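Local atomic coordinates of proliferating cell nuclear antigen (Entamoeba histolytica, PDB entry 3P91), a protein that probably encircles DNA as a trimeric ring and raises the processivity of DNA polymerase delta during replication. Residues D29-C35 / I71-L77; C35-I40 / F65-P70. All coordinates share one frame; numbering follows the deposited sequence.

Interaction 1. Residues D29-C35 / I71-L77; sequences DKTNFDC and ITLGINL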
loop_
_atom_site.group_PDB
_atom_site.type_symbol
_atom_site.label_atom_id
_atom_site.label_comp_id
_atom_site.label_asym_id
_atom_site.label_seq_id
_atom_site.Cartn_x
_atom_site.Cartn_y
_atom_site.Cartn_z
ATOM N N ASP A 29 -25.314 -2.844 3.753
ATOM C CA ASP A 29 -24.765 -4.072 3.161
ATOM C C ASP A 29 -25.662 -4.710 2.091
ATOM O O ASP A 29 -25.212 -5.030 0.992
ATOM C CB ASP A 29 -24.467 -5.110 4.251
ATOM C CG ASP A 29 -23.352 -4.675 5.200
ATOM O OD1 ASP A 29 -23.345 -5.175 6.348
ATOM O OD2 ASP A 29 -22.487 -3.848 4.811
ATOM N N LYS A 30 -26.926 -4.923 2.424
ATOM C CA LYS A 30 -27.879 -5.435 1.455
ATOM C C LYS A 30 -28.999 -4.418 1.291
ATOM O O LYS A 30 -29.458 -3.835 2.267
ATOM C CB LYS A 30 -28.447 -6.776 1.919
ATOM C CG LYS A 30 -27.395 -7.835 2.162
ATOM C CD LYS A 30 -27.964 -9.003 2.942
ATOM C CE LYS A 30 -26.857 -9.945 3.407
ATOM N NZ LYS A 30 -27.389 -11.003 4.317
ATOM N N THR A 31 -29.434 -4.186 0.061
ATOM C CA THR A 31 -30.514 -3.235 -0.154
ATOM C C THR A 31 -31.284 -3.512 -1.436
ATOM O O THR A 31 -30.785 -4.158 -2.354
ATOM C CB THR A 31 -30.009 -1.773 -0.126
ATOM O OG1 THR A 31 -31.126 -0.882 -0.019
ATOM C CG2 THR A 31 -29.215 -1.442 -1.373
ATOM N N ASN A 32 -32.516 -3.037 -1.475
ATOM C CA ASN A 32 -33.324 -3.165 -2.663
ATOM C C ASN A 32 -33.075 -2.019 -3.615
ATOM O O ASN A 32 -33.032 -0.856 -3.219
ATOM C CB ASN A 32 -34.804 -3.214 -2.302
ATOM C CG ASN A 32 -35.220 -4.553 -1.764
ATOM O OD1 ASN A 32 -34.932 -5.590 -2.357
ATOM N ND2 ASN A 32 -35.893 -4.544 -0.628
ATOM N N PHE A 33 -32.899 -2.367 -4.878
ATOM C CA PHE A 33 -32.845 -1.383 -5.932
ATOM C C PHE A 33 -34.175 -1.416 -6.617
ATOM O O PHE A 33 -34.520 -2.390 -7.276
ATOM C CB PHE A 33 -31.743 -1.717 -6.923
ATOM C CG PHE A 33 -30.383 -1.415 -6.408
ATOM C CD1 PHE A 33 -29.632 -0.407 -6.966
ATOM C CD2 PHE A 33 -29.869 -2.118 -5.334
ATOM C CE1 PHE A 33 -28.378 -0.121 -6.479
ATOM C CE2 PHE A 33 -28.609 -1.840 -4.840
ATOM C CZ PHE A 33 -27.865 -0.842 -5.412
ATOM N N ASP A 34 -34.935 -0.350 -6.429
ATOM C CA ASP A 34 -36.239 -0.228 -7.040
ATOM C C ASP A 34 -36.069 0.417 -8.399
ATOM O O ASP A 34 -35.777 1.602 -8.510
ATOM C CB ASP A 34 -37.157 0.609 -6.151
ATOM C CG ASP A 34 -37.318 0.016 -4.766
ATOM O OD1 ASP A 34 -36.970 0.697 -3.777
ATOM O OD2 ASP A 34 -37.787 -1.133 -4.661
ATOM N N CYS A 35 -36.230 -0.381 -9.442
ATOM C CA CYS A 35 -36.147 0.135 -10.794
ATOM C C CYS A 35 -37.545 0.443 -11.323
ATOM O O CYS A 35 -38.536 -0.142 -10.893
ATOM C CB CYS A 35 -35.427 -0.869 -11.692
ATOM S SG CYS A 35 -33.900 -1.504 -10.955
ATOM N N ILE A 71 -39.726 -2.919 -10.831
ATOM C CA ILE A 71 -39.182 -4.123 -10.228
ATOM C C ILE A 71 -38.273 -3.717 -9.080
ATOM O O ILE A 71 -37.813 -2.576 -9.019
ATOM C CB ILE A 71 -38.371 -4.927 -11.241
ATOM C CG1 ILE A 71 -37.126 -4.153 -11.661
ATOM C CG2 ILE A 71 -39.209 -5.234 -12.466
ATOM C CD1 ILE A 71 -36.420 -4.788 -12.825
ATOM N N THR A 72 -38.031 -4.641 -8.158
ATOM C CA THR A 72 -37.118 -4.375 -7.058
ATOM C C THR A 72 -36.072 -5.475 -6.982
ATOM O O THR A 72 -36.408 -6.642 -6.829
ATOM C CB THR A 72 -37.855 -4.240 -5.710
ATOM O OG1 THR A 72 -36.980 -4.636 -4.648
ATOM C CG2 THR A 72 -39.078 -5.119 -5.683
ATOM N N LEU A 73 -34.804 -5.097 -7.106
ATOM C CA LEU A 73 -33.710 -6.063 -7.055
ATOM C C LEU A 73 -33.033 -6.078 -5.691
ATOM O O LEU A 73 -32.458 -5.082 -5.267
ATOM C CB LEU A 73 -32.671 -5.748 -8.129
ATOM C CG LEU A 73 -33.171 -5.454 -9.541
ATOM C CD1 LEU A 73 -32.072 -4.793 -10.328
ATOM C CD2 LEU A 73 -33.638 -6.710 -10.239
ATOM N N GLY A 74 -33.107 -7.219 -5.014
ATOM C CA GLY A 74 -32.459 -7.398 -3.729
ATOM C C GLY A 74 -30.974 -7.657 -3.891
ATOM O O GLY A 74 -30.562 -8.735 -4.305
ATOM N N ILE A 75 -30.164 -6.666 -3.538
ATOM C CA ILE A 75 -28.743 -6.696 -3.858
ATOM C C ILE A 75 -27.793 -6.674 -2.659
ATOM O O ILE A 75 -27.836 -5.764 -1.839
ATOM C CB ILE A 75 -28.386 -5.536 -4.798
ATOM C CG1 ILE A 75 -28.815 -5.874 -6.226
ATOM C CG2 ILE A 75 -26.905 -5.246 -4.744
ATOM C CD1 ILE A 75 -28.652 -4.734 -7.187
ATOM N N ASN A 76 -26.936 -7.691 -2.576
ATOM C CA ASN A 76 -25.830 -7.709 -1.622
ATOM C C ASN A 76 -24.685 -6.881 -2.181
ATOM O O ASN A 76 -24.034 -7.283 -3.151
ATOM C CB ASN A 76 -25.360 -9.141 -1.340
ATOM C CG ASN A 76 -24.194 -9.195 -0.364
ATOM O OD1 ASN A 76 -23.208 -8.471 -0.509
ATOM N ND2 ASN A 76 -24.306 -10.055 0.639
ATOM N N LEU A 77 -24.450 -5.724 -1.569
ATOM C CA LEU A 77 -23.508 -4.747 -2.094
ATOM C C LEU A 77 -22.061 -5.217 -2.020
ATOM O O LEU A 77 -21.222 -4.791 -2.812
ATOM C CB LEU A 77 -23.695 -3.403 -1.390
ATOM C CG LEU A 77 -25.030 -2.757 -1.776
ATOM C CD1 LEU A 77 -25.568 -1.890 -0.671
ATOM C CD2 LEU A 77 -24.893 -1.971 -3.068
#

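Interaction 2. Residues C35-I40 / F65-P70; sequences CSDAGI and FQCLKP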
loop_
_atom_site.group_PDB
_atom_site.type_symbol
_atom_site.label_atom_id
_atom_site.label_comp_id
_atom_site.label_asym_id
_atom_site.label_seq_id
_atom_site.Cartn_x
_atom_site.Cartn_y
_atom_site.Cartn_z
ATOM N N CYS A 35 -36.230 -0.381 -9.442
ATOM C CA CYS A 35 -36.147 0.135 -10.794
ATOM C C CYS A 35 -37.545 0.443 -11.323
ATOM O O CYS A 35 -38.536 -0.142 -10.893
ATOM C CB CYS A 35 -35.427 -0.869 -11.692
ATOM S SG CYS A 35 -33.900 -1.504 -10.955
ATOM N N SER A 36 -37.618 1.390 -12.240
ATOM C CA SER A 36 -38.869 1.731 -12.871
ATOM C C SER A 36 -38.509 2.582 -14.069
ATOM O O SER A 36 -37.334 2.808 -14.330
ATOM C CB SER A 36 -39.777 2.487 -11.905
ATOM O OG SER A 36 -39.353 3.831 -11.733
ATOM N N ASP A 37 -39.506 3.040 -14.812
ATOM C CA ASP A 37 -39.231 3.854 -15.989
ATOM C C ASP A 37 -38.726 5.236 -15.594
ATOM O O ASP A 37 -38.399 6.051 -16.450
ATOM C CB ASP A 37 -40.451 3.927 -16.923
ATOM C CG ASP A 37 -41.733 4.354 -16.209
ATOM O OD1 ASP A 37 -42.818 3.895 -16.607
ATOM O OD2 ASP A 37 -41.676 5.162 -15.268
ATOM N N ALA A 38 -38.648 5.481 -14.288
ATOM C CA ALA A 38 -38.160 6.754 -13.757
ATOM C C ALA A 38 -36.713 6.669 -13.257
ATOM O O ALA A 38 -36.101 7.686 -12.924
ATOM C CB ALA A 38 -39.073 7.258 -12.658
ATOM N N GLY A 39 -36.169 5.456 -13.209
ATOM C CA GLY A 39 -34.771 5.267 -12.873
ATOM C C GLY A 39 -34.529 4.205 -11.827
ATOM O O GLY A 39 -35.298 3.263 -11.690
ATOM N N ILE A 40 -33.436 4.359 -11.091
ATOM C CA ILE A 40 -33.080 3.424 -10.037
ATOM C C ILE A 40 -33.042 4.174 -8.709
ATOM O O ILE A 40 -32.438 5.240 -8.591
ATOM C CB ILE A 40 -31.727 2.741 -10.325
ATOM C CG1 ILE A 40 -31.749 2.135 -11.729
ATOM C CG2 ILE A 40 -31.416 1.677 -9.280
ATOM C CD1 ILE A 40 -30.442 1.569 -12.177
ATOM N N PHE A 65 -32.219 2.654 -21.691
ATOM C CA PHE A 65 -32.961 2.370 -20.471
ATOM C C PHE A 65 -34.378 1.908 -20.767
ATOM O O PHE A 65 -35.137 2.577 -21.455
ATOM C CB PHE A 65 -32.983 3.581 -19.531
ATOM C CG PHE A 65 -33.453 3.251 -18.138
ATOM C CD1 PHE A 65 -32.542 2.906 -17.147
ATOM C CD2 PHE A 65 -34.803 3.265 -17.824
ATOM C CE1 PHE A 65 -32.971 2.587 -15.878
ATOM C CE2 PHE A 65 -35.237 2.955 -16.548
ATOM C CZ PHE A 65 -34.320 2.615 -15.574
ATOM N N GLN A 66 -34.715 0.744 -20.239
ATOM C CA GLN A 66 -36.028 0.173 -20.404
ATOM C C GLN A 66 -36.407 -0.508 -19.107
ATOM O O GLN A 66 -35.700 -1.385 -18.624
ATOM C CB GLN A 66 -36.034 -0.842 -21.557
ATOM C CG GLN A 66 -37.294 -1.711 -21.638
ATOM C CD GLN A 66 -38.555 -0.923 -21.990
ATOM O OE1 GLN A 66 -38.500 0.277 -22.281
ATOM N NE2 GLN A 66 -39.701 -1.600 -21.967
ATOM N N CYS A 67 -37.526 -0.085 -18.543
ATOM C CA CYS A 67 -38.106 -0.741 -17.389
ATOM C C CYS A 67 -39.577 -0.383 -17.437
ATOM O O CYS A 67 -39.987 0.645 -16.926
ATOM C CB CYS A 67 -37.455 -0.252 -16.094
ATOM S SG CYS A 67 -37.756 -1.293 -14.654
ATOM N N LEU A 68 -40.357 -1.229 -18.098
ATOM C CA LEU A 68 -41.749 -0.923 -18.403
ATOM C C LEU A 68 -42.572 -0.945 -17.129
ATOM O O LEU A 68 -43.371 -0.045 -16.868
ATOM C CB LEU A 68 -42.308 -1.927 -19.421
ATOM C CG LEU A 68 -43.614 -1.521 -20.116
ATOM C CD1 LEU A 68 -43.337 -0.448 -21.157
ATOM C CD2 LEU A 68 -44.321 -2.709 -20.748
ATOM N N LYS A 69 -42.364 -1.986 -16.337
ATOM C CA LYS A 69 -43.042 -2.118 -15.062
ATOM C C LYS A 69 -42.002 -2.101 -13.941
ATOM O O LYS A 69 -40.889 -2.599 -14.112
ATOM C CB LYS A 69 -43.872 -3.404 -15.033
ATOM C CG LYS A 69 -44.861 -3.499 -16.193
ATOM C CD LYS A 69 -45.755 -4.744 -16.127
ATOM N N PRO A 70 -42.363 -1.516 -12.792
ATOM C CA PRO A 70 -41.455 -1.436 -11.644
ATOM C C PRO A 70 -41.008 -2.806 -11.149
ATOM O O PRO A 70 -41.804 -3.733 -11.057
ATOM C CB PRO A 70 -42.307 -0.752 -10.573
ATOM C CG PRO A 70 -43.357 -0.028 -11.329
ATOM C CD PRO A 70 -43.658 -0.876 -12.516
HETATM O O HOH W 1 -43.144 2.123 -18.316
HETATM O O HOH W 2 -41.893 1.252 -14.573
#

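Interaction 1. Residues D29-C35 / I71-L77
Phe33 CG (chi1 -75°) and Ile75 CG1 (chi1 -78°), each anti to its own carbonyl carbon, bring the ring and Ile75 CD1 together on the face of the sheet where both side chains leave their strands, crossing at about a right angle. Ile75 CD1 lies over one face of the ring, 3.9 Å from the centroid of Phe33 and 29° off its normal, a CH-pi contact. Leu77 instead meets the ring at its edge and in its plane, CD2 standing 3.9 Å from Phe33 CZ. Farther along, Cys35 SG touches Leu73 CD1 at 3.8 Å. Strands 30-35 and 71-76 run antiparallel, and 71-76 is an edge strand, within this chain, of the long antiparallel sheet of the PCNA subunit. Three hydrogen-bonded pairs, Thr31 with Ile75, Phe33 with Leu73 and Cys35 with Ile71, fix the register; Leu73 N to Phe33 O measures 2.7 Å. Beyond the strand, Leu77 N donates to Asp29 O at 2.8 Å. Leu24 of helix 14-25 packs on both Phe33 and Leu77. On the other face, Asn32 OD1 approaches Gly74 CA to 3.4 Å, while Asn76, at the N-cap position, accepts a hydrogen bond at OD1 from His79 N at the start of helix 77-84.

Interaction 2. Residues C35-I40 / F65-P70
Cys35 opens the contact with its CB 3.8 Å from Cys67 SG, a van der Waals approach of a thiol to a methylene and no disulfide. Its carbonyl faces the other end of the segment 65-70, receiving a CA-H...O contact from Pro70 CA at 3.3 Å from Cys35 O. Ser36 follows, its backbone lying against the same Cys67 thiol: with SG anti to the backbone N (chi1 -164°), the sulfur of Cys67 comes within 3.6 Å of Ser36 N. The carbonyl of Ser36 is turned to the rim of an aromatic ring, where Phe65 CE2 meets Ser36 O at 3.1 Å in the ring plane. That ring also packs against Phe7 and Phe62.

At Asp37 the link between the segments becomes solvent-mediated. One water donates to both Asp37 OD1 and Leu68 O; a second accepts from Asp37 N and gives Leu68 O a weak bond, so that one carbonyl is served by two waters. Asp37 CB also rests 3.3 Å from Cys67 O. Ala38 N donates to Ser36 OG at 3.1 Å, tying the serine side chain into the bend. Gly39 CA lies 3.8 Å from Phe65 CZ, and Ile40 CG1 reaches the edge of the same ring, 4.3 Å from Phe65 CE1. The bond from Gly39 N to Ser36 O closes the type I beta turn from Ser36 to Gly39, reinforced by the ST turn of Ser36, and the reciprocal Ser36 N to Gly39 O makes it a two-residue beta hairpin joining strands 30-36 and 39-45.

From the N terminus, the chain passes helix 14-25 and enters strand 30-36, which carries most of 29-35, then turns at 36-39 within 35-40, the first segment of interaction 2. It continues through strands 39-45, 52-57 and 62-66 before 65-70 returns to the turn, closing the shorter loop. Strand 71-76 follows at once and closes the longer one, so interaction 2 is nested inside interaction 1. Cys35 belongs to both, and Phe33 CD1 packs 3.6 Å from Ile40 CG2, although the two centres lie about 14 Å apart. Interaction 1 adds an outer strand to one sheet; interaction 2 ties that sheet's hairpin to the exit of strand 62-66, which belongs to the sheet containing strand 7-11.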